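Local coordinates for protein Alpha/beta fold hydrolase (Pseudomonas aeruginosa, PDB 6I8W) that hydrolyses phospholipids as a membrane-bound phospholipase A of the alpha/beta hydrolase fold and acts as a bacterial virulence factor, at residues A[106-111]-A[116-121]; A[182-187]-A[193-198]. All blocks are in the same frame, centred on the assembly; numbering follows the deposited sequence.

Contact 1 (A[106-111]-A[116-121])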
loop_
_atom_site.group_PDB
_atom_site.type_symbol
_atom_site.label_atom_id
_atom_site.label_comp_id
_atom_site.label_asym_id
_atom_site.label_seq_id
_atom_site.Cartn_x
_atom_site.Cartn_y
_atom_site.Cartn_z
ATOM N N GLN A 106 7.409 -2.924 -18.845
ATOM C CA GLN A 106 6.433 -3.901 -19.292
ATOM C C GLN A 106 6.912 -5.345 -19.141
ATOM O O GLN A 106 6.104 -6.244 -18.915
ATOM C CB GLN A 106 6.059 -3.634 -20.753
ATOM C CG GLN A 106 4.851 -4.427 -21.244
ATOM C CD GLN A 106 3.553 -3.982 -20.587
ATOM O OE1 GLN A 106 2.679 -4.802 -20.303
ATOM N NE2 GLN A 106 3.424 -2.679 -20.339
ATOM N N GLN A 107 8.220 -5.567 -19.242
ATOM C CA GLN A 107 8.751 -6.933 -19.245
ATOM C C GLN A 107 9.370 -7.367 -17.917
ATOM O O GLN A 107 10.021 -8.406 -17.838
ATOM C CB GLN A 107 9.796 -7.098 -20.362
ATOM C CG GLN A 107 9.256 -6.884 -21.763
ATOM C CD GLN A 107 8.078 -7.787 -22.075
ATOM O OE1 GLN A 107 7.022 -7.323 -22.513
ATOM N NE2 GLN A 107 8.251 -9.086 -21.850
ATOM N N ALA A 108 9.163 -6.592 -16.864
ATOM C CA ALA A 108 9.794 -6.925 -15.598
ATOM C C ALA A 108 8.989 -7.977 -14.837
ATOM O O ALA A 108 7.829 -8.254 -15.163
ATOM C CB ALA A 108 9.967 -5.670 -14.750
ATOM N N SER A 109 9.615 -8.574 -13.831
ATOM C CA SER A 109 8.900 -9.429 -12.904
ATOM C C SER A 109 8.364 -8.588 -11.736
ATOM O O SER A 109 9.068 -7.733 -11.194
ATOM C CB SER A 109 9.803 -10.549 -12.397
ATOM O OG SER A 109 9.122 -11.322 -11.425
ATOM N N TYR A 110 7.130 -8.857 -11.332
ATOM C CA TYR A 110 6.530 -8.123 -10.243
ATOM C C TYR A 110 6.093 -9.048 -9.118
ATOM O O TYR A 110 5.261 -8.673 -8.299
ATOM C CB TYR A 110 5.346 -7.295 -10.746
ATOM C CG TYR A 110 5.753 -6.181 -11.677
ATOM C CD1 TYR A 110 6.247 -4.985 -11.176
ATOM C CD2 TYR A 110 5.655 -6.327 -13.054
ATOM C CE1 TYR A 110 6.631 -3.966 -12.020
ATOM C CE2 TYR A 110 6.027 -5.308 -13.908
ATOM C CZ TYR A 110 6.515 -4.128 -13.374
ATOM O OH TYR A 110 6.893 -3.105 -14.202
ATOM N N ASP A 111 6.657 -10.254 -9.091
ATOM C CA ASP A 111 6.442 -11.165 -7.973
ATOM C C ASP A 111 6.989 -10.558 -6.682
ATOM O O ASP A 111 7.881 -9.711 -6.719
ATOM C CB ASP A 111 7.115 -12.513 -8.239
ATOM C CG ASP A 111 8.620 -12.412 -8.225
ATOM O OD1 ASP A 111 9.207 -12.071 -9.274
ATOM O OD2 ASP A 111 9.216 -12.631 -7.150
ATOM N N ALA A 116 10.661 -7.575 -3.079
ATOM C CA ALA A 116 11.342 -7.456 -1.785
ATOM C C ALA A 116 12.819 -7.076 -1.966
ATOM O O ALA A 116 13.371 -6.315 -1.177
ATOM C CB ALA A 116 11.218 -8.750 -0.982
ATOM N N GLU A 117 13.461 -7.588 -3.013
ATOM C CA GLU A 117 14.843 -7.197 -3.273
ATOM C C GLU A 117 14.950 -5.735 -3.741
ATOM O O GLU A 117 15.889 -5.034 -3.371
ATOM C CB GLU A 117 15.484 -8.129 -4.302
ATOM C CG GLU A 117 15.658 -9.529 -3.772
ATOM C CD GLU A 117 16.168 -9.536 -2.337
ATOM O OE1 GLU A 117 17.258 -8.978 -2.080
ATOM O OE2 GLU A 117 15.464 -10.086 -1.463
ATOM N N ARG A 118 13.993 -5.277 -4.541
ATOM C CA ARG A 118 13.970 -3.873 -4.949
ATOM C C ARG A 118 13.815 -2.948 -3.727
ATOM O O ARG A 118 14.426 -1.877 -3.668
ATOM C CB ARG A 118 12.835 -3.618 -5.961
ATOM C CG ARG A 118 12.984 -4.390 -7.308
ATOM C CD ARG A 118 11.977 -3.888 -8.360
ATOM N NE ARG A 118 12.129 -4.584 -9.640
ATOM C CZ ARG A 118 11.227 -5.411 -10.161
ATOM N NH1 ARG A 118 10.095 -5.652 -9.508
ATOM N NH2 ARG A 118 11.458 -6.001 -11.338
ATOM N N VAL A 119 12.992 -3.352 -2.762
ATOM C CA VAL A 119 12.766 -2.523 -1.577
ATOM C C VAL A 119 14.050 -2.436 -0.746
ATOM O O VAL A 119 14.409 -1.366 -0.252
ATOM C CB VAL A 119 11.620 -3.059 -0.699
ATOM C CG1 VAL A 119 11.516 -2.243 0.583
ATOM C CG2 VAL A 119 10.296 -3.020 -1.447
ATOM N N ALA A 120 14.753 -3.556 -0.614
ATOM C CA ALA A 120 16.035 -3.553 0.087
ATOM C C ALA A 120 17.059 -2.674 -0.639
ATOM O O ALA A 120 17.791 -1.917 -0.008
ATOM C CB ALA A 120 16.564 -4.960 0.234
ATOM N N ASN A 121 17.111 -2.779 -1.963
ATOM C CA ASN A 121 17.989 -1.921 -2.753
ATOM C C ASN A 121 17.593 -0.439 -2.620
ATOM O O ASN A 121 18.453 0.447 -2.626
ATOM C CB ASN A 121 17.958 -2.326 -4.236
ATOM C CG ASN A 121 18.588 -3.688 -4.493
ATOM O OD1 ASN A 121 19.356 -4.190 -3.681
ATOM N ND2 ASN A 121 18.253 -4.291 -5.634
#

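Contact 2 (A[182-187]-A[193-198])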
loop_
_atom_site.group_PDB
_atom_site.type_symbol
_atom_site.label_atom_id
_atom_site.label_comp_id
_atom_site.label_asym_id
_atom_site.label_seq_id
_atom_site.Cartn_x
_atom_site.Cartn_y
_atom_site.Cartn_z
ATOM N N ASN A 182 -12.621 -10.252 -9.951
ATOM C CA ASN A 182 -11.571 -9.645 -9.148
ATOM C C ASN A 182 -11.910 -8.180 -8.930
ATOM O O ASN A 182 -11.701 -7.349 -9.815
ATOM C CB ASN A 182 -10.199 -9.811 -9.823
ATOM C CG ASN A 182 -9.050 -9.304 -8.948
ATOM O OD1 ASN A 182 -9.267 -8.793 -7.848
ATOM N ND2 ASN A 182 -7.820 -9.460 -9.437
ATOM N N PRO A 183 -12.469 -7.859 -7.752
ATOM C CA PRO A 183 -12.822 -6.476 -7.436
ATOM C C PRO A 183 -11.600 -5.558 -7.397
ATOM O O PRO A 183 -11.767 -4.344 -7.488
ATOM C CB PRO A 183 -13.470 -6.585 -6.048
ATOM C CG PRO A 183 -13.933 -8.001 -5.959
ATOM C CD PRO A 183 -12.917 -8.797 -6.710
ATOM N N LEU A 184 -10.400 -6.124 -7.277
ATOM C CA LEU A 184 -9.197 -5.298 -7.140
ATOM C C LEU A 184 -8.734 -4.741 -8.480
ATOM O O LEU A 184 -7.899 -3.843 -8.525
ATOM C CB LEU A 184 -8.060 -6.087 -6.482
ATOM C CG LEU A 184 -8.341 -6.699 -5.099
ATOM C CD1 LEU A 184 -7.081 -7.343 -4.524
ATOM C CD2 LEU A 184 -8.906 -5.679 -4.129
ATOM N N VAL A 185 -9.275 -5.278 -9.570
ATOM C CA VAL A 185 -8.970 -4.777 -10.900
ATOM C C VAL A 185 -10.213 -4.079 -11.444
ATOM O O VAL A 185 -11.224 -4.715 -11.719
ATOM C CB VAL A 185 -8.533 -5.904 -11.866
ATOM C CG1 VAL A 185 -8.320 -5.338 -13.250
ATOM C CG2 VAL A 185 -7.249 -6.565 -11.371
ATOM N N VAL A 186 -10.131 -2.763 -11.580
ATOM C CA VAL A 186 -11.281 -1.932 -11.912
ATOM C C VAL A 186 -11.370 -1.714 -13.425
ATOM O O VAL A 186 -10.647 -0.883 -13.977
ATOM C CB VAL A 186 -11.195 -0.578 -11.176
ATOM C CG1 VAL A 186 -12.417 0.264 -11.448
ATOM C CG2 VAL A 186 -11.031 -0.809 -9.675
ATOM N N ARG A 187 -12.254 -2.465 -14.085
ATOM C CA ARG A 187 -12.373 -2.438 -15.549
ATOM C C ARG A 187 -13.248 -1.295 -16.062
ATOM O O ARG A 187 -12.996 -0.729 -17.133
ATOM C CB ARG A 187 -12.950 -3.762 -16.060
ATOM C CG ARG A 187 -12.216 -4.997 -15.582
ATOM C CD ARG A 187 -10.896 -5.157 -16.288
ATOM N NE ARG A 187 -10.310 -6.472 -16.053
ATOM C CZ ARG A 187 -9.252 -6.940 -16.710
ATOM N NH1 ARG A 187 -8.671 -6.197 -17.647
ATOM N NH2 ARG A 187 -8.779 -8.149 -16.436
ATOM N N GLN A 193 -16.386 2.269 -7.229
ATOM C CA GLN A 193 -17.170 2.310 -5.991
ATOM C C GLN A 193 -17.282 0.911 -5.411
ATOM O O GLN A 193 -17.302 0.739 -4.198
ATOM C CB GLN A 193 -18.578 2.885 -6.208
ATOM C CG GLN A 193 -19.378 3.015 -4.885
ATOM C CD GLN A 193 -18.714 3.950 -3.886
ATOM O OE1 GLN A 193 -18.489 5.114 -4.186
ATOM N NE2 GLN A 193 -18.396 3.444 -2.692
ATOM N N LYS A 194 -17.339 -0.086 -6.291
ATOM C CA LYS A 194 -17.402 -1.476 -5.868
ATOM C C LYS A 194 -16.130 -1.877 -5.119
ATOM O O LYS A 194 -16.188 -2.595 -4.113
ATOM C CB LYS A 194 -17.623 -2.386 -7.078
ATOM C CG LYS A 194 -17.677 -3.862 -6.752
ATOM N N LEU A 195 -14.986 -1.399 -5.600
ATOM C CA LEU A 195 -13.707 -1.667 -4.943
ATOM C C LEU A 195 -13.678 -1.055 -3.538
ATOM O O LEU A 195 -13.282 -1.716 -2.575
ATOM C CB LEU A 195 -12.537 -1.136 -5.783
ATOM C CG LEU A 195 -11.145 -1.178 -5.136
ATOM C CD1 LEU A 195 -10.841 -2.558 -4.580
ATOM C CD2 LEU A 195 -10.084 -0.794 -6.154
ATOM N N LEU A 196 -14.104 0.197 -3.424
ATOM C CA LEU A 196 -14.177 0.859 -2.116
ATOM C C LEU A 196 -15.073 0.079 -1.141
ATOM O O LEU A 196 -14.705 -0.115 0.027
ATOM C CB LEU A 196 -14.692 2.290 -2.268
ATOM C CG LEU A 196 -13.919 3.213 -3.216
ATOM C CD1 LEU A 196 -14.613 4.556 -3.331
ATOM C CD2 LEU A 196 -12.488 3.382 -2.742
ATOM N N ASP A 197 -16.243 -0.359 -1.615
ATOM C CA ASP A 197 -17.174 -1.151 -0.785
ATOM C C ASP A 197 -16.538 -2.470 -0.359
ATOM O O ASP A 197 -16.828 -3.006 0.712
ATOM C CB ASP A 197 -18.484 -1.444 -1.536
ATOM C CG ASP A 197 -19.291 -0.188 -1.828
ATOM O OD1 ASP A 197 -19.015 0.853 -1.198
ATOM O OD2 ASP A 197 -20.203 -0.243 -2.689
ATOM N N PHE A 198 -15.642 -2.976 -1.198
ATOM C CA PHE A 198 -15.005 -4.269 -0.966
ATOM C C PHE A 198 -13.930 -4.221 0.135
ATOM O O PHE A 198 -13.711 -5.212 0.842
ATOM C CB PHE A 198 -14.387 -4.778 -2.267
ATOM C CG PHE A 198 -13.983 -6.222 -2.226
ATOM C CD1 PHE A 198 -14.929 -7.215 -2.028
ATOM C CD2 PHE A 198 -12.666 -6.594 -2.439
ATOM C CE1 PHE A 198 -14.561 -8.553 -2.006
ATOM C CE2 PHE A 198 -12.290 -7.924 -2.426
ATOM C CZ PHE A 198 -13.237 -8.906 -2.209
#

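Contact 1 (A[106-111]-A[116-121])
The carbonyl oxygen of S109 is gripped by both terminal nitrogens of R118, which reach it end-on from helix 112-125. NH1 of R118 lies 2.9 Å from S109 O and NH2 of R118 lies 3.0 Å from the same S109 O. Since one atom serves both donors, neither bond is straight: the N-H...O angles are 146° for NH1 and 141° for NH2. The two bonds hold the guanidinium end on S109 O, with the oxygen only 7° out of its plane. R118 gets there by running extended from CG to NE. Against this polar centre, CB of A108 packs 3.7 Å from NH2 of R118, while CD1 of the Y110 ring comes within 4.2 Å of R118 NH1. The Y110 hydroxyl itself bonds to the carbonyl of P105. NH1 of R118 has a second partner in Q115 OE1, one turn back on its own helix. Helix 208-234 meets the loop through Q231, which bonds to Y110 N, and through I228 beside the tyrosine ring, whereas helix 138-149 packs against A116 and V119.

Contact 2 (A[182-187]-A[193-198])
P183 turns its CB-CG edge onto one face of the F198 ring, joining the loop to helix 191-199. Its CG stands 3.8 Å from the centroid of the F198 ring and only 6° off the ring normal, a CH-pi interaction aimed at the middle of the aromatic face. CB of P183 adds a second touch nearer the rim, 3.7 Å from CD2 of F198. The ring is swung toward the proline by a chi1 of -167°, which sets CG of F198 anti to its backbone N. L184 meets the same ring differently, with CD2 at its edge.

Aliphatic contacts centre on L195, whose two methyl branches serve different partners. CD1 of L195 touches CD2 of L184 at 3.7 Å, and CD2 of L195 touches CG2 of V186 at 3.6 Å; in both pairs the side chains cross at about a right angle. The carbonyl oxygen of P183 lies beside the same leucine, with P183 O 3.5 Å from CD1 of L195 and 3.7 Å from CB of L195.

The loop owes its shape to a type I beta turn from N182 to V185, closed by V185 N and N182 O. An Asx turn is laid over its start: OD1 of N182 accepts from N of L184 at 3.0 Å, the donor standing well above the side-chain carbonyl plane. The turn brings P183 and L184 against the helix. In the alpha/beta hydrolase fold this region is consistent with part of the lid inserted after strand 154-160, and the L184 side chain lies about 4 Å from a bound myristic acid.

No hydrogen bond crosses between the two segments. Helix 208-234 backs V186 through A218, while R259 and V260 lie against F198.

From the N terminus, the chain passes strand 90-94 and enters the loop that holds 106-111; contact 1 closes this loop onto helix 112-125, the helix that directly follows it. Four strands of the central sheet have been completed by then, and strands 131-136 and 154-160 come next. After helix 172-177, contact 2 likewise closes a loop onto the helix that follows, 191-199. The two contacts are in series, neither nested nor crossing, with centres 25 Å apart and nearest atoms about 12 Å apart. Helix 208-234 is common ground: it lies against both loops, 106-111 and 182-187, and so joins the two.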